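Local atomic coordinates of L-2,4-diaminobutyric acid acetyltransferase (Geobacillus sp., PDB entry 6SL8), a protein that probably acetylates L-2,4-diaminobutyric acid with acetyl-CoA, a step of ectoine biosynthesis, as a member of the GNAT acetyltransferase family. Residues E34-T39 with V88-V93. Numbering follows the deposited sequence. Where two conformers were deposited one is given.
Sequences ELIRDT and VWQVAV. With DAB (2,4-diaminobutyric acid), chain B; DAB (2,4-diaminobutyric acid), chain C.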
loop_
_atom_site.group_PDB
_atom_site.type_symbol
_atom_site.label_atom_id
_atom_site.label_comp_id
_atom_site.label_asym_id
_atom_site.label_seq_id
_atom_site.Cartn_x
_atom_site.Cartn_y
_atom_site.Cartn_z
ATOM N N GLU A 34 10.855 0.243 -11.563
ATOM C CA GLU A 34 11.664 0.927 -12.596
ATOM C C GLU A 34 10.836 1.837 -13.496
ATOM O O GLU A 34 11.240 3.000 -13.721
ATOM C CB GLU A 34 12.471 -0.023 -13.462
ATOM C CG GLU A 34 13.570 -0.715 -12.701
ATOM C CD GLU A 34 14.280 -1.802 -13.436
ATOM O OE1 GLU A 34 13.687 -2.474 -14.368
ATOM O OE2 GLU A 34 15.406 -2.060 -12.914
ATOM N N LEU A 35 9.635 1.398 -13.807
ATOM C CA LEU A 35 8.705 2.228 -14.532
ATOM C C LEU A 35 8.255 3.448 -13.740
ATOM O O LEU A 35 8.276 4.590 -14.230
ATOM C CB LEU A 35 7.528 1.434 -15.073
ATOM C CG LEU A 35 6.402 2.323 -15.663
ATOM C CD1 LEU A 35 6.906 3.158 -16.878
ATOM C CD2 LEU A 35 5.195 1.473 -16.016
ATOM N N ILE A 36 7.931 3.269 -12.458
ATOM C CA ILE A 36 7.522 4.387 -11.629
ATOM C C ILE A 36 8.688 5.377 -11.529
ATOM O O ILE A 36 8.482 6.592 -11.524
ATOM C CB ILE A 36 7.050 3.961 -10.202
ATOM C CG1 ILE A 36 5.974 2.848 -10.310
ATOM C CG2 ILE A 36 6.543 5.130 -9.404
ATOM C CD1 ILE A 36 4.757 3.242 -11.120
ATOM N N ARG A 37 9.899 4.852 -11.303
ATOM C CA ARG A 37 11.053 5.718 -11.131
ATOM C C ARG A 37 11.269 6.579 -12.377
ATOM O O ARG A 37 11.627 7.746 -12.219
ATOM C CB ARG A 37 12.316 4.911 -10.816
ATOM C CG ARG A 37 13.530 5.811 -10.547
ATOM C CD ARG A 37 14.846 5.096 -10.332
ATOM N NE ARG A 37 15.119 4.035 -11.289
ATOM C CZ ARG A 37 16.169 3.188 -11.243
ATOM N NH1 ARG A 37 17.076 3.251 -10.275
ATOM N NH2 ARG A 37 16.278 2.285 -12.196
ATOM N N ASP A 38 11.002 6.032 -13.501
ATOM C CA ASP A 38 11.036 6.751 -14.839
ATOM C C ASP A 38 9.857 7.691 -15.080
ATOM O O ASP A 38 9.816 8.399 -16.121
ATOM C CB ASP A 38 11.045 5.772 -15.979
ATOM C CG ASP A 38 12.344 4.994 -16.113
ATOM O OD1 ASP A 38 13.296 5.337 -15.425
ATOM O OD2 ASP A 38 12.354 3.991 -16.838
ATOM N N THR A 39 8.876 7.746 -14.165
ATOM C CA THR A 39 7.626 8.508 -14.337
ATOM C C THR A 39 7.699 9.592 -13.259
ATOM O O THR A 39 7.210 9.471 -12.106
ATOM C CB THR A 39 6.420 7.609 -14.122
ATOM O OG1 THR A 39 6.478 6.505 -14.994
ATOM C CG2 THR A 39 5.127 8.324 -14.426
ATOM N N VAL A 88 -7.792 4.458 -6.896
ATOM C CA VAL A 88 -6.750 4.377 -7.869
ATOM C C VAL A 88 -5.570 5.142 -7.356
ATOM O O VAL A 88 -5.638 6.383 -7.137
ATOM C CB VAL A 88 -7.151 4.749 -9.307
ATOM C CG1 VAL A 88 -5.966 4.683 -10.214
ATOM C CG2 VAL A 88 -8.309 3.863 -9.773
ATOM N N TRP A 89 -4.425 4.457 -7.157
ATOM C CA TRP A 89 -3.279 4.999 -6.472
ATOM C C TRP A 89 -2.308 5.588 -7.497
ATOM O O TRP A 89 -2.069 6.817 -7.437
ATOM C CB TRP A 89 -2.636 3.936 -5.597
ATOM C CG TRP A 89 -1.485 4.320 -4.767
ATOM C CD1 TRP A 89 -0.865 5.553 -4.732
ATOM C CD2 TRP A 89 -0.779 3.479 -3.861
ATOM N NE1 TRP A 89 0.201 5.475 -3.884
ATOM C CE2 TRP A 89 0.251 4.225 -3.288
ATOM C CE3 TRP A 89 -0.954 2.128 -3.478
ATOM C CZ2 TRP A 89 1.163 3.649 -2.356
ATOM C CZ3 TRP A 89 -0.063 1.553 -2.542
ATOM C CH2 TRP A 89 0.934 2.334 -1.980
ATOM N N GLN A 90 -1.689 4.806 -8.340
ATOM C CA GLN A 90 -0.710 5.323 -9.299
ATOM C C GLN A 90 -1.094 4.841 -10.694
ATOM O O GLN A 90 -1.343 3.654 -10.874
ATOM C CB GLN A 90 0.744 4.964 -8.990
ATOM C CG GLN A 90 1.151 5.477 -7.640
ATOM C CD GLN A 90 2.631 5.242 -7.355
ATOM O OE1 GLN A 90 3.084 4.104 -7.261
ATOM N NE2 GLN A 90 3.341 6.312 -7.119
ATOM N N VAL A 91 -1.018 5.729 -11.682
ATOM C CA VAL A 91 -1.149 5.444 -13.123
ATOM C C VAL A 91 0.146 5.875 -13.815
ATOM O O VAL A 91 0.526 7.055 -13.733
ATOM C CB VAL A 91 -2.384 6.181 -13.717
ATOM C CG1 VAL A 91 -2.483 5.912 -15.203
ATOM C CG2 VAL A 91 -3.660 5.948 -12.921
ATOM N N ALA A 92 0.829 4.910 -14.426
ATOM C CA ALA A 92 2.043 5.147 -15.123
ATOM C C ALA A 92 2.019 4.600 -16.528
ATOM O O ALA A 92 1.667 3.424 -16.733
ATOM C CB ALA A 92 3.246 4.630 -14.366
ATOM N N VAL A 93 2.526 5.387 -17.500
ATOM C CA VAL A 93 2.651 4.963 -18.913
ATOM C C VAL A 93 4.026 5.367 -19.349
ATOM O O VAL A 93 4.430 6.502 -19.054
ATOM C CB VAL A 93 1.577 5.599 -19.805
ATOM C CG1 VAL A 93 1.760 5.108 -21.242
ATOM C CG2 VAL A 93 0.175 5.189 -19.296
HETATM N N DAB B . 1.273 11.523 -6.378
HETATM C CA DAB B . 0.671 10.258 -5.803
HETATM C C DAB B . 1.560 9.104 -6.069
HETATM O O DAB B . 2.393 9.159 -6.919
HETATM C CB DAB B . -0.805 10.078 -6.185
HETATM C CG DAB B . -0.867 9.737 -7.614
HETATM N ND DAB B . -2.282 9.661 -8.029
HETATM O OXT DAB B . 1.352 8.102 -5.333
HETATM N N DAB C . -0.548 8.618 -21.984
HETATM C CA DAB C . -1.352 8.153 -20.828
HETATM C C DAB C . -2.264 7.521 -21.783
HETATM O O DAB C . -3.107 8.192 -22.364
HETATM C CB DAB C . -1.980 9.233 -19.947
HETATM C CG DAB C . -3.055 9.050 -18.846
HETATM N ND DAB C . -2.530 9.061 -17.414
HETATM O OXT DAB C . -2.245 6.338 -22.070
HETATM O O HOH W 1 6.734 7.179 -17.592
#
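Leu35, Ile36 and Thr39 close around the methyl group of Ala92. This is the tightly packed part. Ile36 CD1 lies 3.8 Å from Ala92 CB, and Leu35 CD2 reaches Ala92 CB at 4.1 Å. Thr39 OG1 lies 3.8 Å from Ala92 CB. The closest CA pair is Ile36 and Ala92, at 6.5 Å.

Ile36 and Gln90 meet in one long contact between a methyl and an amide, and the two side chains cross at a slant. With CG anti to the carbonyl carbon (chi1 -59°) and the chain extended beyond it, the Gln90 amide reaches the ligand. Gln90 NE2 donates to O of the diaminobutyric acid of chain B at 3.0 Å, nearly straight (164°). Tyr50 OH and the carbonyl of Asp43 also hold this amide. Trp89 O accepts from ND of the same ligand at 2.9 Å, which is consistent with this strand lining the substrate site.

The looser, watery side is at Thr39 and Val93. No direct hydrogen bond joins the segments; a water bridges them, donating to Thr39 OG1 and Val93 O. Thr39 OG1 in turn donates to Leu35 O, from above the carbonyl plane.

Trp89 and Gln90 form a classic beta bulge opposite Ser75, as in the bulged fourth strand of GNAT folds, beside which the parallel strand 121-125 runs. Helix 29-37 packs on strand 85-93 and, through Leu35, on strand 69-78. Helix 47-56 adjoins Ile36, while helix 131-143 touches Val91.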